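Local atomic coordinates of NtrC family transcriptional regulator (Clostridium acetobutylicum ATCC 824, PDB entry 2Q5C), a protein that probably acts as an ATP-dependent, NtrC-type transcriptional regulator, represented here by its N-terminal PrpR-like portion, without the PAS, AAA and DNA-binding parts. Residues A36-A41 and S62-K67; F123-S126 and E130-T133; T151-A156 and G163-S168. One frame throughout, in Å; residues are numbered along the deposited sequence. Where two conformers were deposited one is given.

Overall arrangement
The chain folds into two alpha/beta lobes, each built on a four-stranded parallel sheet of order 2-1-3-4. Interaction 1 belongs to the first lobe and joins helices 38-48 and 59-66; interactions 2 and 3 follow it along the chain, and each pairs a helix with one of the two outermost strands of the second sheet, 119-125 and 162-165. The centre of interaction 1 is about 16 Å from each of the others, which are about 13 Å apart. All three meet between the lobes: Leu-38 packs on Ile-131 and Thr-151, Ser-37 probably hydrogen-bonds Thr-151, and Val-152 touches Phe-125 and Ile-131. Glycerol, probably from the crystallisation liquor, binds near this junction and may mark a pocket.

Interaction 1 of 3, residues A36-A41 and S62-K67. With SO4 (sulfate ion), chain E.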
ATOM      1  N   ALA A  36       2.086  -0.544  10.301  1.00 20.07           N
ATOM      2  CA  ALA A  36       0.692  -0.140  10.513  1.00 19.07           C
ATOM      3  C   ALA A  36       0.026   0.196   9.199  1.00 18.59           C
ATOM      4  O   ALA A  36       0.704   0.426   8.206  1.00 18.95           O
ATOM      5  CB  ALA A  36       0.645   1.096  11.436  1.00 19.41           C
ATOM      6  N   SER A  37      -1.315   0.277   9.222  1.00 18.46           N
ATOM      7  CA  SER A  37      -2.069   0.761   8.063  1.00 18.38           C
ATOM      8  C   SER A  37      -3.280   1.597   8.500  1.00 18.08           C
ATOM      9  O   SER A  37      -3.707   1.546   9.674  1.00 19.11           O
ATOM     10  CB  SER A  37      -2.574  -0.415   7.198  1.00 19.49           C
ATOM     11  OG  SER A  37      -3.589  -1.127   7.903  1.00 22.32           O
ATOM     12  N   LEU A  38      -3.819   2.329   7.537  1.00 18.65           N
ATOM     13  CA  LEU A  38      -5.128   2.977   7.669  1.00 19.54           C
ATOM     14  C   LEU A  38      -5.262   3.836   8.932  1.00 19.76           C
ATOM     15  O   LEU A  38      -4.359   4.642   9.220  1.00 19.82           O
ATOM     16  CB  LEU A  38      -6.240   1.947   7.523  1.00 20.21           C
ATOM     17  CG  LEU A  38      -6.168   1.128   6.219  1.00 20.67           C
ATOM     18  CD1 LEU A  38      -7.330   0.135   6.162  1.00 23.25           C
ATOM     19  CD2 LEU A  38      -6.137   1.975   4.970  1.00 23.32           C
ATOM     20  N   THR A  39      -6.357   3.712   9.683  1.00 19.56           N
ATOM     21  CA  THR A  39      -6.542   4.612  10.848  1.00 20.95           C
ATOM     22  C   THR A  39      -5.427   4.466  11.878  1.00 20.61           C
ATOM     23  O   THR A  39      -4.898   5.466  12.391  1.00 20.36           O
ATOM     24  CB  THR A  39      -7.935   4.424  11.482  1.00 21.25           C
ATOM     25  OG1 THR A  39      -8.916   4.738  10.495  1.00 23.67           O
ATOM     26  CG2 THR A  39      -8.111   5.336  12.706  1.00 23.74           C
ATOM     27  N   ARG A  40      -5.019   3.240  12.183  1.00 19.67           N
ATOM     28  CA  ARG A  40      -3.940   3.049  13.152  1.00 19.63           C
ATOM     29  C   ARG A  40      -2.636   3.714  12.677  1.00 19.25           C
ATOM     30  O   ARG A  40      -1.924   4.326  13.487  1.00 19.40           O
ATOM     31  CB  ARG A  40      -3.733   1.557  13.382  1.00 20.91           C
ATOM     32  CG  ARG A  40      -2.616   1.264  14.308  1.00 25.66           C
ATOM     33  CD  ARG A  40      -2.722  -0.130  14.872  1.00 28.07           C
ATOM     34  NE  ARG A  40      -1.551  -0.403  15.706  1.00 31.43           N
ATOM     35  CZ  ARG A  40      -0.396  -0.857  15.234  1.00 32.86           C
ATOM     36  NH1 ARG A  40      -0.258  -1.102  13.933  1.00 30.05           N
ATOM     37  NH2 ARG A  40       0.623  -1.064  16.059  1.00 32.38           N
ATOM     38  N   ALA A  41      -2.332   3.614  11.373  1.00 18.14           N
ATOM     39  CA  ALA A  41      -1.182   4.320  10.802  1.00 18.71           C
ATOM     40  C   ALA A  41      -1.288   5.817  10.959  1.00 18.04           C
ATOM     41  O   ALA A  41      -0.284   6.460  11.252  1.00 18.14           O
ATOM     42  CB  ALA A  41      -0.985   3.947   9.328  1.00 18.62           C
ATOM     43  N   SER A  62      -1.772   6.177   2.859  1.00 20.01           N
ATOM     44  CA  SER A  62      -1.238   7.512   2.597  1.00 21.04           C
ATOM     45  C   SER A  62      -2.341   8.578   2.626  1.00 22.45           C
ATOM     46  O   SER A  62      -2.086   9.719   3.031  1.00 21.70           O
ATOM     47  CB  SER A  62      -0.410   7.525   1.305  1.00 23.12           C
ATOM     48  OG  SER A  62      -1.217   7.420   0.155  1.00 27.11           O
ATOM     49  N   ASP A  63      -3.551   8.204   2.216  0.50 21.91           N
ATOM     50  CA  ASP A  63      -4.699   9.105   2.266  0.50 22.69           C
ATOM     51  C   ASP A  63      -5.086   9.404   3.718  0.50 22.11           C
ATOM     52  O   ASP A  63      -5.328  10.562   4.090  0.50 22.61           O
ATOM     53  CB  ASP A  63      -5.857   8.454   1.510  0.50 23.18           C
ATOM     54  CG  ASP A  63      -7.005   9.403   1.254  0.50 24.90           C
ATOM     55  OD1 ASP A  63      -6.759  10.608   1.036  0.50 28.80           O
ATOM     56  OD2 ASP A  63      -8.149   8.925   1.246  0.50 25.52           O
ATOM     57  N   TYR A  64      -5.127   8.375   4.557  1.00 21.08           N
ATOM     58  CA  TYR A  64      -5.408   8.551   5.987  1.00 20.52           C
ATOM     59  C   TYR A  64      -4.367   9.437   6.658  1.00 20.51           C
ATOM     60  O   TYR A  64      -4.692  10.293   7.480  1.00 21.08           O
ATOM     61  CB  TYR A  64      -5.496   7.183   6.681  1.00 20.72           C
ATOM     62  CG  TYR A  64      -6.860   6.533   6.506  1.00 21.42           C
ATOM     63  CD1 TYR A  64      -7.188   5.838   5.355  1.00 23.46           C
ATOM     64  CD2 TYR A  64      -7.816   6.659   7.506  1.00 24.38           C
ATOM     65  CE1 TYR A  64      -8.478   5.294   5.188  1.00 22.97           C
ATOM     66  CE2 TYR A  64      -9.084   6.105   7.371  1.00 22.90           C
ATOM     67  CZ  TYR A  64      -9.381   5.412   6.207  1.00 20.74           C
ATOM     68  OH  TYR A  64     -10.652   4.906   6.087  1.00 23.22           O
ATOM     69  N   ILE A  65      -3.108   9.233   6.288  1.00 19.28           N
ATOM     70  CA  ILE A  65      -2.044  10.049   6.871  1.00 19.11           C
ATOM     71  C   ILE A  65      -2.103  11.485   6.368  1.00 20.88           C
ATOM     72  O   ILE A  65      -1.991  12.412   7.184  1.00 21.29           O
ATOM     73  CB  ILE A  65      -0.675   9.393   6.594  1.00 18.23           C
ATOM     74  CG1 ILE A  65      -0.588   8.113   7.418  1.00 16.71           C
ATOM     75  CG2 ILE A  65       0.495  10.337   6.976  1.00 18.33           C
ATOM     76  CD1 ILE A  65       0.637   7.245   7.147  1.00 18.64           C
ATOM     77  N   LYS A  66      -2.277  11.684   5.071  1.00 21.78           N
ATOM     78  CA  LYS A  66      -2.224  13.041   4.542  1.00 23.84           C
ATOM     79  C   LYS A  66      -3.307  13.913   5.166  1.00 24.99           C
ATOM     80  O   LYS A  66      -3.054  15.086   5.421  1.00 25.60           O
ATOM     81  CB  LYS A  66      -2.365  13.050   3.031  1.00 24.11           C
ATOM     82  CG  LYS A  66      -2.175  14.448   2.414  1.00 28.99           C
ATOM     83  CD  LYS A  66      -2.237  14.395   0.892  1.00 35.36           C
ATOM     84  CE  LYS A  66      -1.393  15.507   0.262  1.00 38.74           C
ATOM     85  NZ  LYS A  66       0.074  15.189   0.345  1.00 40.92           N
ATOM     86  N   LYS A  67      -4.471  13.339   5.429  1.00 26.02           N
ATOM     87  CA  LYS A  67      -5.602  14.121   5.959  1.00 27.40           C
ATOM     88  C   LYS A  67      -5.455  14.430   7.436  1.00 28.77           C
ATOM     89  O   LYS A  67      -6.248  15.202   7.984  1.00 30.42           O
ATOM     90  CB  LYS A  67      -6.941  13.420   5.701  1.00 28.69           C
ATOM     91  CG  LYS A  67      -7.260  13.279   4.226  1.00 29.79           C
ATOM     92  CD  LYS A  67      -8.701  12.856   4.004  1.00 35.80           C
ATOM     93  CE  LYS A  67      -8.923  12.254   2.626  1.00 38.69           C
ATOM     94  NZ  LYS A  67      -8.301  13.054   1.538  1.00 41.39           N
TER
HETATM   95  S   SO4 E 604     -13.152   5.300   8.407  0.70 37.45           S
HETATM   96  O1  SO4 E 604     -14.504   5.830   8.578  0.70 38.53           O
HETATM   97  O2  SO4 E 604     -12.433   5.234   9.678  0.70 39.72           O
HETATM   98  O3  SO4 E 604     -13.304   3.951   7.868  0.70 35.96           O
HETATM   99  O4  SO4 E 604     -12.424   6.175   7.495  0.70 32.61           O
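Tyr-64 lays its ring against the start of helix 38-48, with Leu-38 CA 4.1 Å above one face and displaced toward the ring's rim. The Leu-38 side chain crosses the ring obliquely, its CD2 branch 4.0 Å from Tyr-64 CD1. Farther out on the ring, Thr-39 reaches in at a slant, OG1 standing 3.4 Å from Tyr-64 CE2, a contact rather than a hydrogen bond. That hydroxyl oxygen is bonded instead to Glu-128 OE1.

The phenol has its own polar partners. A hydrogen bond between Tyr-64 OH and Glu-128 N tethers the far end of the ring to the 127-129 loop. Tyr-64 OH also donates to O4 of a sulfate ion at 2.6 Å, the oxygen sitting at the ring's edge close to its plane; this ion, probably from the crystallisation liquor, adds a second bridge to the loop through Asp-129 N.

Deeper in, Ala-41 CB meets the tip of Ile-65, CD1, at 4.3 Å. Ile-65 CG1 is anti to the carbonyl carbon (chi1 -69°), and the extended chain beyond carries that methyl toward the other helix. No hydrogen bond links the two segments directly, but Leu-38 N is bonded to Thr-61 OG1, just before Ser-62 on the partner helix. Asp-63, bridged to Lys-67 at 2.9 Å between OD1 and NZ, also pairs with Lys-103 of the second lobe. Beneath the two helices lies the first sheet: Ala-41 and Ile-65 both touch Ile-10 of strand 6-11, and Ile-65 extends to strand 54-58.

Interaction 2 of 3, residues F123-S126 and E130-T133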
ATOM      1  N   PHE A 123     -13.683  -4.738  -7.341  1.00 23.95           N
ATOM      2  CA  PHE A 123     -14.439  -4.111  -6.267  1.00 24.92           C
ATOM      3  C   PHE A 123     -13.656  -2.902  -5.809  1.00 24.80           C
ATOM      4  O   PHE A 123     -12.436  -2.974  -5.675  1.00 24.35           O
ATOM      5  CB  PHE A 123     -14.595  -5.059  -5.075  1.00 25.27           C
ATOM      6  CG  PHE A 123     -15.286  -6.380  -5.393  1.00 26.94           C
ATOM      7  CD1 PHE A 123     -16.612  -6.589  -5.030  1.00 30.35           C
ATOM      8  CD2 PHE A 123     -14.595  -7.412  -6.023  1.00 28.19           C
ATOM      9  CE1 PHE A 123     -17.240  -7.826  -5.297  1.00 30.25           C
ATOM     10  CE2 PHE A 123     -15.220  -8.641  -6.301  1.00 29.57           C
ATOM     11  CZ  PHE A 123     -16.547  -8.841  -5.939  1.00 29.89           C
ATOM     12  N   LEU A 124     -14.342  -1.793  -5.585  1.00 24.48           N
ATOM     13  CA  LEU A 124     -13.702  -0.563  -5.087  1.00 24.75           C
ATOM     14  C   LEU A 124     -14.144  -0.257  -3.662  1.00 24.81           C
ATOM     15  O   LEU A 124     -15.292  -0.516  -3.300  1.00 25.49           O
ATOM     16  CB  LEU A 124     -14.008   0.620  -6.009  1.00 25.29           C
ATOM     17  CG  LEU A 124     -13.554   0.516  -7.471  1.00 27.44           C
ATOM     18  CD1 LEU A 124     -13.956   1.746  -8.264  1.00 30.58           C
ATOM     19  CD2 LEU A 124     -12.036   0.276  -7.580  1.00 28.35           C
ATOM     20  N   PHE A 125     -13.244   0.267  -2.831  1.00 23.84           N
ATOM     21  CA  PHE A 125     -13.590   0.693  -1.475  1.00 23.71           C
ATOM     22  C   PHE A 125     -13.011   2.081  -1.247  1.00 24.29           C
ATOM     23  O   PHE A 125     -12.027   2.458  -1.889  1.00 23.90           O
ATOM     24  CB  PHE A 125     -13.178  -0.311  -0.385  1.00 23.45           C
ATOM     25  CG  PHE A 125     -11.691  -0.323  -0.051  1.00 23.09           C
ATOM     26  CD1 PHE A 125     -11.213   0.229   1.140  1.00 26.81           C
ATOM     27  CD2 PHE A 125     -10.777  -0.918  -0.916  1.00 23.55           C
ATOM     28  CE1 PHE A 125      -9.847   0.199   1.453  1.00 25.82           C
ATOM     29  CE2 PHE A 125      -9.389  -0.934  -0.607  1.00 23.64           C
ATOM     30  CZ  PHE A 125      -8.934  -0.379   0.561  1.00 23.78           C
ATOM     31  N   SER A 126     -13.665   2.851  -0.382  1.00 25.23           N
ATOM     32  CA  SER A 126     -13.251   4.231  -0.119  1.00 26.27           C
ATOM     33  C   SER A 126     -12.913   4.508   1.327  1.00 25.60           C
ATOM     34  O   SER A 126     -12.461   5.619   1.649  1.00 26.90           O
ATOM     35  CB  SER A 126     -14.328   5.218  -0.587  1.00 27.03           C
ATOM     36  OG  SER A 126     -14.318   5.298  -2.003  1.00 31.80           O
ATOM     37  N   GLU A 130     -15.336  -0.169   5.243  1.00 25.51           N
ATOM     38  CA  GLU A 130     -16.021  -0.926   4.189  1.00 24.96           C
ATOM     39  C   GLU A 130     -15.408  -2.308   4.001  1.00 24.77           C
ATOM     40  O   GLU A 130     -15.999  -3.176   3.331  1.00 24.30           O
ATOM     41  CB  GLU A 130     -15.985  -0.169   2.873  1.00 25.67           C
ATOM     42  CG  GLU A 130     -16.912   1.047   2.889  1.00 27.39           C
ATOM     43  CD  GLU A 130     -16.765   1.962   1.703  1.00 34.05           C
ATOM     44  OE1 GLU A 130     -16.011   1.653   0.761  1.00 33.91           O
ATOM     45  OE2 GLU A 130     -17.417   3.034   1.712  1.00 39.88           O
ATOM     46  N   ILE A 131     -14.226  -2.525   4.551  1.00 23.06           N
ATOM     47  CA  ILE A 131     -13.437  -3.721   4.182  1.00 22.76           C
ATOM     48  C   ILE A 131     -14.099  -5.047   4.531  1.00 23.15           C
ATOM     49  O   ILE A 131     -14.213  -5.931   3.675  1.00 23.12           O
ATOM     50  CB  ILE A 131     -11.980  -3.640   4.693  1.00 22.27           C
ATOM     51  CG1 ILE A 131     -11.261  -2.513   3.951  1.00 22.63           C
ATOM     52  CG2 ILE A 131     -11.246  -5.000   4.486  1.00 23.46           C
ATOM     53  CD1 ILE A 131      -9.864  -2.134   4.524  1.00 22.54           C
ATOM     54  N   THR A 132     -14.587  -5.184   5.755  1.00 23.35           N
ATOM     55  CA  THR A 132     -15.173  -6.462   6.184  1.00 24.83           C
ATOM     56  C   THR A 132     -16.394  -6.779   5.332  1.00 24.85           C
ATOM     57  O   THR A 132     -16.579  -7.927   4.907  1.00 24.70           O
ATOM     58  CB  THR A 132     -15.536  -6.465   7.667  1.00 26.05           C
ATOM     59  OG1 THR A 132     -16.376  -5.339   7.942  1.00 30.09           O
ATOM     60  CG2 THR A 132     -14.270  -6.381   8.520  1.00 25.31           C
ATOM     61  N   THR A 133     -17.201  -5.769   5.036  1.00 24.44           N
ATOM     62  CA  THR A 133     -18.419  -5.973   4.226  1.00 24.39           C
ATOM     63  C   THR A 133     -18.060  -6.352   2.798  1.00 24.30           C
ATOM     64  O   THR A 133     -18.681  -7.221   2.178  1.00 23.03           O
ATOM     65  CB  THR A 133     -19.290  -4.692   4.214  1.00 26.14           C
ATOM     66  OG1 THR A 133     -19.655  -4.379   5.555  1.00 28.93           O
ATOM     67  CG2 THR A 133     -20.549  -4.864   3.353  1.00 27.40           C
TER
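The ring of Phe-125 meets Ile-131 at a slant, neither squarely over a face nor at an edge. Two carbons of the isoleucine do the touching: CD1 is 3.9 Å from Phe-125 CE1, and CG1 lies equally near the ring atoms CD1 and CE1. Elsewhere around the ring, Tyr-102 makes a T-shaped, edge-to-face stack with it, while Val-152 and Leu-134 add apolar packing from helices 150-158 and 131-140. Phe-125 CG stands between the backbone N and the carbonyl carbon (chi1 76°), which turns the ring from the strand end toward the opening turn of the helix.

The other flat group is the carboxylate of Glu-130. Its OE1 accepts the backbone N-H of Ser-126, N to OE1 2.9 Å, along a nearly straight line of 171°. The amide comes from above the carboxylate plane, 39° out of it. An extended chain beyond CG spans the gap, and OE1 also lies close to Phe-125 CA, at 3.4 Å, while it takes up the first amide beyond the strand. This polar clasp lies beside the apolar one, tying both ends of the short connection together.

Phe-125 continues the sheet through backbone hydrogen bonds with Ala-101 and Lys-103, and its side chain also touches Ile-100. The contact therefore closes the strand-to-helix turn at the C-terminal end of a parallel strand, where a glycerol molecule lies near Phe-125. It is a beta-alpha turn of the parallel alpha/beta kind, in a lobe whose strand order 2-1-3-4 is consistent with the chelatase-like fold of PrpR-type receptor domains.

Interaction 3 of 3, residues T151-A156 and G163-S168; sequences TVTDEA and GETINS
Thr-153 and Thr-165 supply the polar link, their hydroxyls meeting with OG1 to OG1 at 2.8 Å; either could be the donor. The two side chains cross at about a right angle. On the helix, Thr-153 OG1 lies between its own backbone N and carbonyl carbon (chi1 58°), a setting that also brings it within weak hydrogen-bonding range of the carbonyl oxygens of Gly-149 and Lys-150, at the beginning of the helix. One hydroxyl thus links to the strand and, weakly, to the start of the helix.

The van der Waals contacts come from the remainder of Thr-153. Its methyl, CG2, sits 3.5 Å from Glu-164 O, so it rests on the strand's peptide rather than on a side chain. CB is 4.0 Å from Gly-163 CA, and the backbones come to 4.7 Å between the CA atoms of Thr-153 and Gly-163. Gly-163 has no side chain to hold the helix off, which fits so close an approach.

Partners outside the two segments include Arg-92, which forms a salt bridge with Glu-164 on the side away from the helix, and Val-146 and Ser-148 of the neighbouring strand, bonded to the Glu-164 main chain. Separately, Thr-151 OG1 and Val-152 N bind a glycerol, probably from the crystallisation liquor.

The short helix and strand axes pass 7.4 Å apart and run nearly antiparallel, at 167°. Strand 145-148 leads into helix 150-158 and on to strand 162-165, which pairs in parallel with strand 145-148: a beta-alpha-beta unit of the 2-1-3-4, probably chelatase-like lobe, its helix lying directly on the edge strand.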
ATOM      1  N   THR A 151      -4.143  -5.028   4.214  1.00 21.03           N
ATOM      2  CA  THR A 151      -5.242  -5.033   5.178  1.00 21.35           C
ATOM      3  C   THR A 151      -6.421  -5.815   4.597  1.00 20.75           C
ATOM      4  O   THR A 151      -7.090  -6.610   5.299  1.00 20.83           O
ATOM      5  CB  THR A 151      -5.646  -3.611   5.537  1.00 21.30           C
ATOM      6  OG1 THR A 151      -4.454  -2.899   5.932  1.00 23.49           O
ATOM      7  CG2 THR A 151      -6.635  -3.594   6.666  1.00 23.88           C
ATOM      8  N   VAL A 152      -6.673  -5.595   3.315  1.00 20.23           N
ATOM      9  CA  VAL A 152      -7.751  -6.309   2.620  1.00 19.48           C
ATOM     10  C   VAL A 152      -7.449  -7.800   2.500  1.00 19.90           C
ATOM     11  O   VAL A 152      -8.350  -8.619   2.740  1.00 20.63           O
ATOM     12  CB  VAL A 152      -8.039  -5.672   1.273  1.00 18.76           C
ATOM     13  CG1 VAL A 152      -9.074  -6.467   0.483  1.00 20.54           C
ATOM     14  CG2 VAL A 152      -8.552  -4.248   1.473  1.00 19.29           C
ATOM     15  N   THR A 153      -6.229  -8.181   2.105  1.00 20.17           N
ATOM     16  CA  THR A 153      -5.962  -9.616   1.957  1.00 20.39           C
ATOM     17  C   THR A 153      -5.982 -10.305   3.293  1.00 21.63           C
ATOM     18  O   THR A 153      -6.397 -11.477   3.369  1.00 21.79           O
ATOM     19  CB  THR A 153      -4.672  -9.928   1.153  1.00 20.40           C
ATOM     20  OG1 THR A 153      -3.554  -9.307   1.794  1.00 21.70           O
ATOM     21  CG2 THR A 153      -4.803  -9.392  -0.274  1.00 21.39           C
ATOM     22  N   ASP A 154      -5.561  -9.613   4.355  1.00 21.50           N
ATOM     23  CA  ASP A 154      -5.662 -10.182   5.707  1.00 23.24           C
ATOM     24  C   ASP A 154      -7.112 -10.477   6.059  1.00 23.42           C
ATOM     25  O   ASP A 154      -7.405 -11.550   6.619  1.00 24.06           O
ATOM     26  CB  ASP A 154      -5.024  -9.286   6.770  1.00 23.92           C
ATOM     27  CG  ASP A 154      -3.517  -9.400   6.816  1.00 25.35           C
ATOM     28  OD1 ASP A 154      -2.954 -10.380   6.285  1.00 28.93           O
ATOM     29  OD2 ASP A 154      -2.891  -8.504   7.446  1.00 29.12           O
ATOM     30  N   GLU A 155      -8.031  -9.575   5.727  1.00 23.71           N
ATOM     31  CA  GLU A 155      -9.455  -9.821   5.983  1.00 24.27           C
ATOM     32  C   GLU A 155      -9.985 -10.991   5.125  1.00 24.20           C
ATOM     33  O   GLU A 155     -10.825 -11.793   5.582  1.00 24.64           O
ATOM     34  CB  GLU A 155     -10.285  -8.541   5.756  1.00 24.28           C
ATOM     35  CG  GLU A 155     -11.799  -8.664   6.099  1.00 26.26           C
ATOM     36  CD  GLU A 155     -12.110  -9.053   7.547  1.00 29.38           C
ATOM     37  OE1 GLU A 155     -11.290  -8.782   8.452  1.00 29.30           O
ATOM     38  OE2 GLU A 155     -13.216  -9.604   7.767  1.00 29.65           O
ATOM     39  N   ALA A 156      -9.519 -11.090   3.876  1.00 23.01           N
ATOM     40  CA  ALA A 156      -9.877 -12.209   2.996  1.00 23.12           C
ATOM     41  C   ALA A 156      -9.542 -13.520   3.658  1.00 23.81           C
ATOM     42  O   ALA A 156     -10.385 -14.443   3.707  1.00 23.61           O
ATOM     43  CB  ALA A 156      -9.125 -12.100   1.641  1.00 22.25           C
ATOM     44  N   GLY A 163      -5.627 -15.040  -0.222  1.00 22.07           N
ATOM     45  CA  GLY A 163      -5.255 -13.615  -0.352  1.00 22.15           C
ATOM     46  C   GLY A 163      -3.880 -13.495  -0.959  1.00 22.04           C
ATOM     47  O   GLY A 163      -2.935 -14.188  -0.554  1.00 23.87           O
ATOM     48  N   GLU A 164      -3.758 -12.638  -1.958  1.00 19.93           N
ATOM     49  CA  GLU A 164      -2.464 -12.392  -2.551  1.00 19.80           C
ATOM     50  C   GLU A 164      -2.254 -10.865  -2.541  1.00 18.30           C
ATOM     51  O   GLU A 164      -2.999 -10.104  -3.183  1.00 18.21           O
ATOM     52  CB  GLU A 164      -2.437 -12.885  -3.983  1.00 19.44           C
ATOM     53  CG  GLU A 164      -1.078 -12.644  -4.653  1.00 21.84           C
ATOM     54  CD  GLU A 164      -0.020 -13.663  -4.249  1.00 23.86           C
ATOM     55  OE1 GLU A 164      -0.376 -14.829  -3.927  1.00 27.51           O
ATOM     56  OE2 GLU A 164       1.179 -13.308  -4.255  1.00 26.41           O
ATOM     57  N   THR A 165      -1.248 -10.435  -1.777  1.00 19.15           N
ATOM     58  CA  THR A 165      -1.012  -9.009  -1.560  1.00 19.35           C
ATOM     59  C   THR A 165      -0.269  -8.378  -2.710  1.00 19.18           C
ATOM     60  O   THR A 165       0.690  -8.945  -3.222  1.00 21.11           O
ATOM     61  CB  THR A 165      -0.226  -8.806  -0.250  1.00 20.79           C
ATOM     62  OG1 THR A 165      -0.924  -9.447   0.815  1.00 22.90           O
ATOM     63  CG2 THR A 165      -0.117  -7.365   0.094  1.00 22.57           C
ATOM     64  N   ILE A 166      -0.710  -7.182  -3.101  1.00 19.29           N
ATOM     65  CA  ILE A 166       0.004  -6.413  -4.118  1.00 18.61           C
ATOM     66  C   ILE A 166       1.131  -5.704  -3.410  1.00 19.72           C
ATOM     67  O   ILE A 166       0.861  -4.923  -2.486  1.00 22.56           O
ATOM     68  CB  ILE A 166      -0.912  -5.386  -4.773  1.00 17.83           C
ATOM     69  CG1 ILE A 166      -2.084  -6.086  -5.466  1.00 19.06           C
ATOM     70  CG2 ILE A 166      -0.156  -4.566  -5.830  1.00 19.22           C
ATOM     71  CD1 ILE A 166      -3.172  -5.113  -5.869  1.00 19.53           C
ATOM     72  N   ASN A 167       2.355  -5.972  -3.857  1.00 19.51           N
ATOM     73  CA  ASN A 167       3.553  -5.437  -3.190  1.00 20.96           C
ATOM     74  C   ASN A 167       4.083  -4.218  -3.910  1.00 21.41           C
ATOM     75  O   ASN A 167       3.561  -3.805  -4.922  1.00 21.43           O
ATOM     76  CB  ASN A 167       4.615  -6.537  -3.096  1.00 21.84           C
ATOM     77  CG  ASN A 167       4.174  -7.687  -2.178  1.00 25.05           C
ATOM     78  OD1 ASN A 167       3.590  -7.455  -1.105  1.00 29.48           O
ATOM     79  ND2 ASN A 167       4.396  -8.927  -2.629  1.00 31.34           N
ATOM     80  N   SER A 168       5.137  -3.673  -3.341  0.50 22.29           N
ATOM     81  CA  SER A 168       5.842  -2.547  -3.897  0.50 22.43           C
ATOM     82  C   SER A 168       7.277  -2.988  -3.967  0.50 23.01           C
ATOM     83  O   SER A 168       7.684  -3.959  -3.315  0.50 24.42           O
ATOM     84  CB  SER A 168       5.750  -1.361  -2.951  0.50 23.18           C
ATOM     85  OG  SER A 168       6.386  -0.258  -3.550  0.50 23.46           O
TER